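Local coordinates for protein chintase (Rhizomucor miehei, PDB 5YUQ) that hydrolyses beta-1,4-linked N-acetylglucosamine chains of chitin as a family 18 glycoside hydrolase, probably gripping the substrate in a tunnel-shaped active site, at residues 195-199 and 209-213; 175-179 and 214-218; 249-253 and 307-311; 184-190 and 204-208. One frame throughout, in Å; residues are numbered along the deposited sequence.

Three contacts share the connection from strand 175-178 to helix 211-220. Interactions 2 and 3 are buried, but interaction 2 is purely apolar, packing that helix onto that strand at the barrel wall, whereas interaction 3 relies on a buried aspartate in the region after strand 228-240, probably the insertion domain of the family. Interaction 1 uses the first turn of the same helix, tied to 195-199 by backbone bonds, an N-cap serine and two waters. Interaction 4, partly solvent-facing and farther from the chain centre than interactions 1 and 2, joins two pieces of the connection through amides and carboxylates. Interactions 1, 3 and 4 touch pairwise through Leu-197 with Ser-310, and Tyr-199 and Tyr-252 with Val-206.

Interaction 1 (195-199 and 209-213); sequences APLYY and TSGND
Pro-196 and Leu-197 offer two successive carbonyls to the opening turn of helix 211-220. Pro-196 O accepts from Gly-211 N at 2.9 Å with an N-H...O angle of 167°, and Leu-197 O accepts from Asn-212 N at the same length. Ser-210 is the N-cap. Its OG, held between backbone N and carbonyl carbon (chi1 63°), accepts from Asp-213 N at 3.1 Å and donates to Asp-213 OD2 at 2.7 Å, on the anti side of that oxygen; the hydroxyl is thus gripped from both ends by one residue. Ser-210 CB fits against the Tyr-198 backbone, 3.4 Å from Tyr-198 C. Asn-212, with CG anti to its backbone N (chi1 173°), runs obliquely past the Tyr-198 ring, CB 3.6 Å from Tyr-198 CD1. Its amide is divided between partners: OD1 accepts from Tyr-338 OH, while ND2 donates to water 1. That water also accepts from Tyr-199 N and donates to Asp-213 OD2. Water 2 links Tyr-199 O to Asp-213 OD1, so both carboxylate oxygens reach the Tyr-199 backbone through solvent. Tyr-199 CB lies 3.4 Å from Asp-213 OD2 before the ring turns away to place OH on Val-203 O. Beyond the contact, helix 329-341 covers Leu-197 and Tyr-198 with Lys-335 and Tyr-338, and Leu-197 bonds through its backbone to Ser-310 in the turn between strands 302-307 and 312-317.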
loop_
_atom_site.group_PDB
_atom_site.type_symbol
_atom_site.label_atom_id
_atom_site.label_comp_id
_atom_site.label_asym_id
_atom_site.label_seq_id
_atom_site.Cartn_x
_atom_site.Cartn_y
_atom_site.Cartn_z
ATOM N N ALA A 195 -3.069 8.737 -5.601
ATOM C CA ALA A 195 -1.649 8.432 -5.598
ATOM C C ALA A 195 -0.900 9.512 -6.354
ATOM O O ALA A 195 -0.325 9.252 -7.405
ATOM C CB ALA A 195 -1.418 7.083 -6.229
ATOM N N PRO A 196 -0.899 10.737 -5.815
ATOM C CA PRO A 196 -0.198 11.807 -6.525
ATOM C C PRO A 196 1.287 11.521 -6.593
ATOM O O PRO A 196 1.855 11.021 -5.617
ATOM C CB PRO A 196 -0.439 13.031 -5.644
ATOM C CG PRO A 196 -0.699 12.480 -4.270
ATOM C CD PRO A 196 -1.384 11.160 -4.488
ATOM N N LEU A 197 1.910 11.823 -7.724
ATOM C CA LEU A 197 3.359 11.699 -7.815
ATOM C C LEU A 197 3.995 12.922 -7.175
ATOM O O LEU A 197 5.050 12.830 -6.550
ATOM C CB LEU A 197 3.785 11.553 -9.273
ATOM C CG LEU A 197 5.291 11.403 -9.501
ATOM C CD1 LEU A 197 5.833 10.214 -8.737
ATOM C CD2 LEU A 197 5.547 11.246 -10.991
ATOM N N TYR A 198 3.329 14.063 -7.314
ATOM C CA TYR A 198 3.783 15.303 -6.686
ATOM C C TYR A 198 2.668 15.993 -5.920
ATOM O O TYR A 198 1.481 15.784 -6.199
ATOM C CB TYR A 198 4.325 16.279 -7.736
ATOM C CG TYR A 198 5.468 15.741 -8.547
ATOM C CD1 TYR A 198 6.755 15.724 -8.024
ATOM C CD2 TYR A 198 5.274 15.256 -9.828
ATOM C CE1 TYR A 198 7.807 15.236 -8.755
ATOM C CE2 TYR A 198 6.328 14.765 -10.567
ATOM C CZ TYR A 198 7.593 14.760 -10.022
ATOM O OH TYR A 198 8.654 14.273 -10.749
ATOM N N TYR A 199 3.071 16.817 -4.960
ATOM C CA TYR A 199 2.179 17.698 -4.230
ATOM C C TYR A 199 2.757 19.098 -4.276
ATOM O O TYR A 199 3.941 19.292 -4.020
ATOM C CB TYR A 199 2.020 17.266 -2.773
ATOM C CG TYR A 199 1.490 18.383 -1.906
ATOM C CD1 TYR A 199 0.149 18.736 -1.953
ATOM C CD2 TYR A 199 2.330 19.101 -1.063
ATOM C CE1 TYR A 199 -0.348 19.769 -1.182
ATOM C CE2 TYR A 199 1.841 20.143 -0.280
ATOM C CZ TYR A 199 0.498 20.467 -0.348
ATOM O OH TYR A 199 -0.009 21.497 0.418
ATOM N N THR A 209 1.394 15.556 0.815
ATOM C CA THR A 209 2.369 14.531 0.465
ATOM C C THR A 209 2.045 13.877 -0.871
ATOM O O THR A 209 1.025 14.170 -1.488
ATOM C CB THR A 209 2.535 13.473 1.595
ATOM O OG1 THR A 209 3.663 12.638 1.303
ATOM C CG2 THR A 209 1.283 12.612 1.726
ATOM N N SER A 210 2.933 12.993 -1.303
ATOM C CA SER A 210 2.874 12.398 -2.623
ATOM C C SER A 210 3.989 11.373 -2.673
ATOM O O SER A 210 4.733 11.217 -1.698
ATOM C CB SER A 210 3.138 13.454 -3.687
ATOM O OG SER A 210 4.457 13.976 -3.547
ATOM N N GLY A 211 4.113 10.683 -3.804
ATOM C CA GLY A 211 5.213 9.753 -3.996
ATOM C C GLY A 211 6.546 10.461 -3.812
ATOM O O GLY A 211 7.418 9.996 -3.078
ATOM N N ASN A 212 6.693 11.603 -4.472
ATOM C CA ASN A 212 7.921 12.380 -4.376
ATOM C C ASN A 212 8.218 12.848 -2.960
ATOM O O ASN A 212 9.334 12.687 -2.474
ATOM C CB ASN A 212 7.873 13.573 -5.337
ATOM C CG ASN A 212 9.055 14.511 -5.160
ATOM O OD1 ASN A 212 10.205 14.126 -5.388
ATOM N ND2 ASN A 212 8.775 15.749 -4.765
ATOM N N ASP A 213 7.227 13.428 -2.288
ATOM C CA ASP A 213 7.443 13.925 -0.930
ATOM C C ASP A 213 7.781 12.789 0.025
ATOM O O ASP A 213 8.634 12.929 0.904
ATOM C CB ASP A 213 6.211 14.688 -0.434
ATOM C CG ASP A 213 6.007 15.993 -1.168
ATOM O OD1 ASP A 213 6.732 16.965 -0.870
ATOM O OD2 ASP A 213 5.117 16.055 -2.037
HETATM O O HOH W 1 6.085 16.840 -4.522
HETATM O O HOH W 2 5.918 19.300 -2.006
#

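Interaction 2 (175-179 and 214-218); sequences AFYIM and AVKAW
This is buried apolar packing of a barrel helix on a barrel strand: Phe-176 and Ile-178 of strand 175-178 meet Ala-214, Val-215 and Trp-218 of helix 211-220 in the family 18 TIM barrel. The two axes approach to 10.4 Å and run roughly antiparallel, at 148°. Ile-178 spans most of the gap. Its CG1 branch, anti to the carbonyl carbon (chi1 -60°) and then extended, carries CD1 to Val-215 CG2 at 3.9 Å and to Trp-218 CD1 at 4.1 Å. The other branch, CG2, rests on Ala-214 CB at 3.8 Å, the methyls of the two residues meeting directly. One helical turn farther on, Phe-176 brings CD2 within 4.1 Å of Trp-218 CZ3. The Phe-176 ring and the six-membered ring of Trp-218 are inclined by 44°, their centroids 5.9 Å apart, an oblique pairing. The indole is fixed from outside as well, NE1 donating to Pro-150 O and Phe-154 meeting it edge-to-face. Phe-176 bonds through its backbone to Gln-227 and Val-229, at and just before the next strand. No hydrogen bond crosses between strand and helix, so this contact rests on hydrophobic burial and side-chain fit, while the polar NE1 inside this layer is satisfied by a loop carbonyl.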
loop_
_atom_site.group_PDB
_atom_site.type_symbol
_atom_site.label_atom_id
_atom_site.label_comp_id
_atom_site.label_asym_id
_atom_site.label_seq_id
_atom_site.Cartn_x
_atom_site.Cartn_y
_atom_site.Cartn_z
ATOM N N ALA A 175 14.205 -3.729 2.213
ATOM C CA ALA A 175 13.493 -2.724 1.430
ATOM C C ALA A 175 12.284 -2.201 2.152
ATOM O O ALA A 175 11.673 -2.908 2.963
ATOM C CB ALA A 175 13.080 -3.286 0.060
ATOM N N PHE A 176 11.941 -0.961 1.827
ATOM C CA PHE A 176 10.846 -0.254 2.463
ATOM C C PHE A 176 9.871 0.101 1.357
ATOM O O PHE A 176 10.191 0.895 0.458
ATOM C CB PHE A 176 11.371 1.017 3.133
ATOM C CG PHE A 176 12.360 0.756 4.249
ATOM C CD1 PHE A 176 13.661 0.359 3.966
ATOM C CD2 PHE A 176 11.989 0.911 5.575
ATOM C CE1 PHE A 176 14.568 0.107 4.983
ATOM C CE2 PHE A 176 12.891 0.675 6.609
ATOM C CZ PHE A 176 14.189 0.270 6.316
ATOM N N TYR A 177 8.690 -0.505 1.396
ATOM C CA TYR A 177 7.707 -0.335 0.328
ATOM C C TYR A 177 6.774 0.814 0.681
ATOM O O TYR A 177 5.900 0.654 1.525
ATOM C CB TYR A 177 6.869 -1.608 0.166
ATOM C CG TYR A 177 7.598 -2.848 -0.334
ATOM C CD1 TYR A 177 8.969 -2.850 -0.565
ATOM C CD2 TYR A 177 6.895 -4.019 -0.577
ATOM C CE1 TYR A 177 9.620 -3.993 -1.022
ATOM C CE2 TYR A 177 7.533 -5.163 -1.035
ATOM C CZ TYR A 177 8.888 -5.140 -1.261
ATOM O OH TYR A 177 9.513 -6.276 -1.714
ATOM N N ILE A 178 6.947 1.963 0.032
ATOM C CA ILE A 178 6.153 3.150 0.354
ATOM C C ILE A 178 4.738 3.067 -0.204
ATOM O O ILE A 178 4.535 2.953 -1.415
ATOM C CB ILE A 178 6.814 4.431 -0.174
ATOM C CG1 ILE A 178 8.199 4.605 0.452
ATOM C CG2 ILE A 178 5.958 5.644 0.146
ATOM C CD1 ILE A 178 8.993 5.759 -0.143
ATOM N N MET A 179 3.754 3.150 0.685
ATOM C CA MET A 179 2.362 3.083 0.266
ATOM C C MET A 179 1.879 4.459 -0.164
ATOM O O MET A 179 1.110 5.119 0.536
ATOM C CB MET A 179 1.505 2.490 1.381
ATOM C CG MET A 179 1.864 1.032 1.652
ATOM S SD MET A 179 0.959 0.296 3.022
ATOM C CE MET A 179 -0.660 1.044 2.801
ATOM N N ALA A 214 7.121 11.652 -0.166
ATOM C CA ALA A 214 7.375 10.487 0.673
ATOM C C ALA A 214 8.801 9.966 0.483
ATOM O O ALA A 214 9.508 9.694 1.459
ATOM C CB ALA A 214 6.359 9.383 0.363
ATOM N N VAL A 215 9.213 9.817 -0.771
ATOM C CA VAL A 215 10.558 9.349 -1.072
ATOM C C VAL A 215 11.572 10.301 -0.465
ATOM O O VAL A 215 12.524 9.864 0.189
ATOM C CB VAL A 215 10.763 9.219 -2.597
ATOM C CG1 VAL A 215 12.238 9.151 -2.945
ATOM C CG2 VAL A 215 10.031 7.994 -3.111
ATOM N N LYS A 216 11.354 11.600 -0.637
ATOM C CA LYS A 216 12.292 12.580 -0.091
ATOM C C LYS A 216 12.332 12.509 1.427
ATOM O O LYS A 216 13.404 12.615 2.022
ATOM C CB LYS A 216 11.953 14.004 -0.533
ATOM C CG LYS A 216 12.066 14.245 -2.029
ATOM C CD LYS A 216 13.397 13.799 -2.580
ATOM C CE LYS A 216 13.470 14.028 -4.084
ATOM N NZ LYS A 216 13.030 15.407 -4.436
ATOM N N ALA A 217 11.177 12.318 2.054
ATOM C CA ALA A 217 11.122 12.252 3.511
ATOM C C ALA A 217 11.861 11.031 4.044
ATOM O O ALA A 217 12.587 11.121 5.033
ATOM C CB ALA A 217 9.682 12.256 4.001
ATOM N N TRP A 218 11.698 9.889 3.374
ATOM C CA TRP A 218 12.342 8.652 3.813
ATOM C C TRP A 218 13.869 8.691 3.582
ATOM O O TRP A 218 14.619 8.185 4.395
ATOM C CB TRP A 218 11.692 7.395 3.285
ATOM C CG TRP A 218 10.443 6.994 3.958
ATOM C CD1 TRP A 218 9.134 7.380 3.607
ATOM C CD2 TRP A 218 10.286 6.081 5.043
ATOM N NE1 TRP A 218 8.246 6.755 4.402
ATOM C CE2 TRP A 218 8.910 5.965 5.308
ATOM C CE3 TRP A 218 11.166 5.367 5.840
ATOM C CZ2 TRP A 218 8.430 5.172 6.286
ATOM C CZ3 TRP A 218 10.700 4.596 6.779
ATOM C CH2 TRP A 218 9.323 4.469 7.016
#

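Interaction 3 (249-253 and 307-311); sequences TGLYV and DDISK
An Asx motif at the turn between strands 302-307 and 312-317 turns its aspartate, Asp-307, toward Tyr-252 of the 249-253 loop. Asp-307 OD2 accepts from Ser-310 N, three residues on, at 2.9 Å, the donor standing above the carboxylate plane. Ser-310 OG donates to Asp-307 OD2 at 2.6 Å, on the anti lone pair of that carboxylate oxygen. Tyr-252 OH comes to 2.7 Å from Asp-307 OD2, a weak and tentative hydrogen bond, as the phenol proton has another acceptor nearby. The phenol arrives across the carboxylate, ring and carboxylate planes 73° apart, which brings Tyr-252 CE2 to 3.5 Å from Asp-307 OD1. Asp-307 presents its group this way because CG lies anti to the backbone N (chi1 178°). Asp-307 OD1 accepts a hydrogen bond from water 3 at 2.8 Å, and the water accepts from Leu-251 N at 2.9 Å. These several donors would be expected to stabilise the buried carboxylate as an anion. Ile-309 CG2 and Ser-310 CB pack round the phenol oxygen, Ile-309 CD1 makes a loose apolar contact with Tyr-252 CE2, and Leu-251 CD2 lies over one ring face, toward the rim. Tyr-252 centres an inverse gamma turn, Val-253 N bonding Leu-251 O. Both segments lie between strand 228-240 and helix 329-341, consistent with the insertion domain of many family 18 chitinases after the seventh barrel strand.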
loop_
_atom_site.group_PDB
_atom_site.type_symbol
_atom_site.label_atom_id
_atom_site.label_comp_id
_atom_site.label_asym_id
_atom_site.label_seq_id
_atom_site.Cartn_x
_atom_site.Cartn_y
_atom_site.Cartn_z
ATOM N N THR A 249 -12.412 23.967 -13.372
ATOM C CA THR A 249 -12.263 23.786 -11.929
ATOM C C THR A 249 -10.986 23.066 -11.532
ATOM O O THR A 249 -10.453 23.301 -10.450
ATOM C CB THR A 249 -13.422 22.997 -11.320
ATOM O OG1 THR A 249 -13.422 21.672 -11.857
ATOM C CG2 THR A 249 -14.753 23.682 -11.602
ATOM N N GLY A 250 -10.509 22.179 -12.395
ATOM C CA GLY A 250 -9.414 21.304 -12.024
ATOM C C GLY A 250 -9.928 20.260 -11.052
ATOM O O GLY A 250 -11.141 20.138 -10.830
ATOM N N LEU A 251 -9.002 19.513 -10.462
ATOM C CA LEU A 251 -9.335 18.410 -9.570
ATOM C C LEU A 251 -9.659 18.865 -8.155
ATOM O O LEU A 251 -10.491 18.262 -7.479
ATOM C CB LEU A 251 -8.158 17.425 -9.527
ATOM C CG LEU A 251 -8.152 16.346 -8.437
ATOM C CD1 LEU A 251 -9.300 15.364 -8.636
ATOM C CD2 LEU A 251 -6.805 15.605 -8.423
ATOM N N TYR A 252 -8.992 19.920 -7.700
ATOM C CA TYR A 252 -8.937 20.212 -6.267
ATOM C C TYR A 252 -10.129 21.019 -5.767
ATOM O O TYR A 252 -9.984 22.146 -5.298
ATOM C CB TYR A 252 -7.606 20.894 -5.935
ATOM C CG TYR A 252 -6.423 20.043 -6.349
ATOM C CD1 TYR A 252 -6.012 18.969 -5.573
ATOM C CD2 TYR A 252 -5.739 20.298 -7.532
ATOM C CE1 TYR A 252 -4.942 18.177 -5.953
ATOM C CE2 TYR A 252 -4.670 19.507 -7.928
ATOM C CZ TYR A 252 -4.279 18.450 -7.131
ATOM O OH TYR A 252 -3.218 17.668 -7.507
ATOM N N VAL A 253 -11.307 20.414 -5.859
ATOM C CA VAL A 253 -12.556 21.090 -5.532
ATOM C C VAL A 253 -13.135 20.563 -4.229
ATOM O O VAL A 253 -12.799 19.460 -3.800
ATOM C CB VAL A 253 -13.590 20.889 -6.660
ATOM C CG1 VAL A 253 -13.052 21.441 -7.966
ATOM C CG2 VAL A 253 -13.942 19.412 -6.809
ATOM N N ASP A 307 -4.487 15.705 -14.349
ATOM C CA ASP A 307 -3.988 16.704 -13.422
ATOM C C ASP A 307 -2.480 16.827 -13.587
ATOM O O ASP A 307 -1.728 15.914 -13.229
ATOM C CB ASP A 307 -4.324 16.335 -11.983
ATOM C CG ASP A 307 -3.770 17.328 -11.000
ATOM O OD1 ASP A 307 -4.021 18.537 -11.179
ATOM O OD2 ASP A 307 -3.068 16.920 -10.052
ATOM N N ASP A 308 -2.038 17.954 -14.133
ATOM C CA ASP A 308 -0.617 18.149 -14.404
ATOM C C ASP A 308 0.229 18.240 -13.129
ATOM O O ASP A 308 1.395 17.875 -13.150
ATOM C CB ASP A 308 -0.392 19.381 -15.288
ATOM C CG ASP A 308 1.036 19.487 -15.791
ATOM O OD1 ASP A 308 1.598 18.462 -16.238
ATOM O OD2 ASP A 308 1.604 20.597 -15.733
ATOM N N ILE A 309 -0.341 18.709 -12.023
ATOM C CA ILE A 309 0.428 18.780 -10.779
ATOM C C ILE A 309 0.813 17.397 -10.254
ATOM O O ILE A 309 1.991 17.123 -10.009
ATOM C CB ILE A 309 -0.321 19.566 -9.685
ATOM C CG1 ILE A 309 -0.285 21.063 -9.999
ATOM C CG2 ILE A 309 0.301 19.305 -8.321
ATOM C CD1 ILE A 309 -1.167 21.905 -9.095
ATOM N N SER A 310 -0.178 16.521 -10.103
ATOM C CA SER A 310 0.040 15.207 -9.501
ATOM C C SER A 310 0.460 14.160 -10.516
ATOM O O SER A 310 0.876 13.069 -10.139
ATOM C CB SER A 310 -1.220 14.732 -8.769
ATOM O OG SER A 310 -2.271 14.479 -9.681
ATOM N N LYS A 311 0.361 14.505 -11.801
ATOM C CA LYS A 311 0.614 13.582 -12.905
ATOM C C LYS A 311 -0.293 12.362 -12.834
ATOM O O LYS A 311 0.177 11.234 -12.978
ATOM C CB LYS A 311 2.081 13.123 -12.943
ATOM C CG LYS A 311 3.095 14.240 -12.790
ATOM C CD LYS A 311 3.042 15.192 -13.971
ATOM C CE LYS A 311 3.989 16.368 -13.745
ATOM N NZ LYS A 311 3.846 17.426 -14.792
HETATM O O HOH W 3 -6.336 19.973 -11.618
#

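Interaction 4 (184-190 and 204-208); sequences NGIRDKN and TGVEP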
loop_
_atom_site.group_PDB
_atom_site.type_symbol
_atom_site.label_atom_id
_atom_site.label_comp_id
_atom_site.label_asym_id
_atom_site.label_seq_id
_atom_site.Cartn_x
_atom_site.Cartn_y
_atom_site.Cartn_z
ATOM N N ASN A 184 -5.329 10.943 -0.354
ATOM C CA ASN A 184 -6.414 11.854 -0.032
ATOM C C ASN A 184 -7.748 11.144 0.103
ATOM O O ASN A 184 -7.943 10.052 -0.440
ATOM C CB ASN A 184 -6.483 12.966 -1.070
ATOM C CG ASN A 184 -5.249 13.828 -1.049
ATOM O OD1 ASN A 184 -5.052 14.607 -0.124
ATOM N ND2 ASN A 184 -4.403 13.686 -2.059
ATOM N N GLY A 185 -8.653 11.755 0.853
ATOM C CA GLY A 185 -9.978 11.197 1.026
ATOM C C GLY A 185 -10.885 12.122 1.798
ATOM O O GLY A 185 -10.714 13.343 1.783
ATOM N N ILE A 186 -11.901 11.556 2.439
ATOM C CA ILE A 186 -12.868 12.408 3.178
ATOM C C ILE A 186 -12.335 13.217 4.347
ATOM O O ILE A 186 -13.015 14.072 4.814
ATOM C CB ILE A 186 -14.092 11.660 3.723
ATOM C CG1 ILE A 186 -13.707 10.555 4.716
ATOM C CG2 ILE A 186 -14.878 11.084 2.593
ATOM C CD1 ILE A 186 -14.906 10.051 5.463
ATOM N N ARG A 187 -11.131 12.902 4.802
ATOM C CA ARG A 187 -10.556 13.683 5.889
ATOM C C ARG A 187 -10.061 15.030 5.371
ATOM O O ARG A 187 -9.660 15.896 6.143
ATOM C CB ARG A 187 -9.425 12.915 6.586
ATOM C CG ARG A 187 -9.910 11.917 7.642
ATOM C CD ARG A 187 -8.837 10.881 7.990
ATOM N NE ARG A 187 -9.157 9.566 7.433
ATOM C CZ ARG A 187 -8.272 8.753 6.863
ATOM N NH1 ARG A 187 -6.998 9.111 6.770
ATOM N NH2 ARG A 187 -8.660 7.576 6.386
ATOM N N ASP A 188 -10.112 15.202 4.057
ATOM C CA ASP A 188 -9.680 16.439 3.417
ATOM C C ASP A 188 -10.852 17.256 2.886
ATOM O O ASP A 188 -11.855 16.701 2.433
ATOM C CB ASP A 188 -8.739 16.109 2.268
ATOM C CG ASP A 188 -7.511 15.396 2.741
ATOM O OD1 ASP A 188 -6.683 16.062 3.389
ATOM O OD2 ASP A 188 -7.384 14.181 2.494
ATOM N N LYS A 189 -10.707 18.577 2.941
ATOM C CA LYS A 189 -11.735 19.502 2.459
ATOM C C LYS A 189 -11.958 19.446 0.944
ATOM O O LYS A 189 -13.088 19.597 0.474
ATOM C CB LYS A 189 -11.384 20.931 2.876
ATOM C CG LYS A 189 -11.582 21.220 4.363
ATOM C CD LYS A 189 -12.972 21.774 4.644
ATOM C CE LYS A 189 -13.194 22.023 6.131
ATOM N NZ LYS A 189 -13.278 20.745 6.895
ATOM N N ASN A 190 -10.881 19.235 0.192
ATOM C CA ASN A 190 -10.933 19.181 -1.263
ATOM C C ASN A 190 -10.588 17.792 -1.759
ATOM O O ASN A 190 -9.907 17.026 -1.072
ATOM C CB ASN A 190 -9.945 20.183 -1.881
ATOM C CG ASN A 190 -10.327 21.617 -1.619
ATOM O OD1 ASN A 190 -11.502 21.974 -1.684
ATOM N ND2 ASN A 190 -9.338 22.455 -1.331
ATOM N N THR A 204 -4.309 23.858 -1.325
ATOM C CA THR A 204 -4.726 23.649 0.054
ATOM C C THR A 204 -5.877 22.657 0.120
ATOM O O THR A 204 -6.481 22.326 -0.904
ATOM C CB THR A 204 -5.155 24.964 0.728
ATOM O OG1 THR A 204 -6.129 25.621 -0.089
ATOM C CG2 THR A 204 -3.959 25.880 0.919
ATOM N N GLY A 205 -6.164 22.170 1.323
ATOM C CA GLY A 205 -7.310 21.302 1.524
ATOM C C GLY A 205 -7.078 19.854 1.161
ATOM O O GLY A 205 -8.024 19.075 1.064
ATOM N N VAL A 206 -5.814 19.491 0.950
ATOM C CA VAL A 206 -5.455 18.104 0.669
ATOM C C VAL A 206 -4.266 17.741 1.548
ATOM O O VAL A 206 -3.676 18.614 2.191
ATOM C CB VAL A 206 -5.087 17.876 -0.811
ATOM C CG1 VAL A 206 -6.258 18.257 -1.731
ATOM C CG2 VAL A 206 -3.839 18.654 -1.183
ATOM N N GLU A 207 -3.911 16.462 1.579
ATOM C CA GLU A 207 -2.738 16.035 2.339
ATOM C C GLU A 207 -1.479 16.519 1.644
ATOM O O GLU A 207 -1.350 16.397 0.433
ATOM C CB GLU A 207 -2.704 14.514 2.460
ATOM C CG GLU A 207 -3.886 13.941 3.221
ATOM C CD GLU A 207 -3.972 14.451 4.645
ATOM O OE1 GLU A 207 -2.955 14.395 5.369
ATOM O OE2 GLU A 207 -5.058 14.913 5.055
ATOM N N PRO A 208 -0.533 17.067 2.415
ATOM C CA PRO A 208 0.681 17.641 1.838
ATOM C C PRO A 208 1.751 16.579 1.582
ATOM O O PRO A 208 2.884 16.690 2.073
ATOM C CB PRO A 208 1.140 18.606 2.932
ATOM C CG PRO A 208 0.739 17.913 4.187
ATOM C CD PRO A 208 -0.599 17.271 3.869
HETATM O O HOH W 4 -1.641 15.109 -1.845
#
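Asn-184 OD1 accepts from Glu-207 N at 2.8 Å, the donor nearly in line with the side-chain C=O. The bond joins two parts of the long connection that follows strand 175-178 of the family 18 barrel, and next to it residues 185-188 form a type I beta turn. At the far end of the contact, Asn-190 bonds twice: its N donates to Gly-205 O at 3.0 Å and its ND2 to Thr-204 O at 2.9 Å. The second acceptor lies in the amide plane of Asn-190 but is itself approached from above its carbonyl plane. Asp-188 braces the turn by accepting from Gly-185 N on OD2 at 3.2 Å, through the anti lone pair. Asp-188 OD1 stands 2.6 Å from Glu-207 OE2; one of the two acids probably holds a proton there. Their carboxylate planes are 53° apart, and Glu-207 reaches the spot because its chain bends at chi2 (-60°). Gly-205, at positive phi (81°), carries its backbone close to Asn-190, its CA near Asn-190 ND2. Outside, Lys-189 NZ is held by Gln-257 OE1, and Asn-184 ND2 also donates to Ala-193 O. Water 4 accepts from Asn-184 ND2 and donates to Glu-207 O, tying together two residues already joined directly. Packing is slight: Val-206 CB touches the amide oxygen Asn-184 OD1 at 3.3 Å, and Val-206 CG1 ends 4.2 Å from Asn-190 CB.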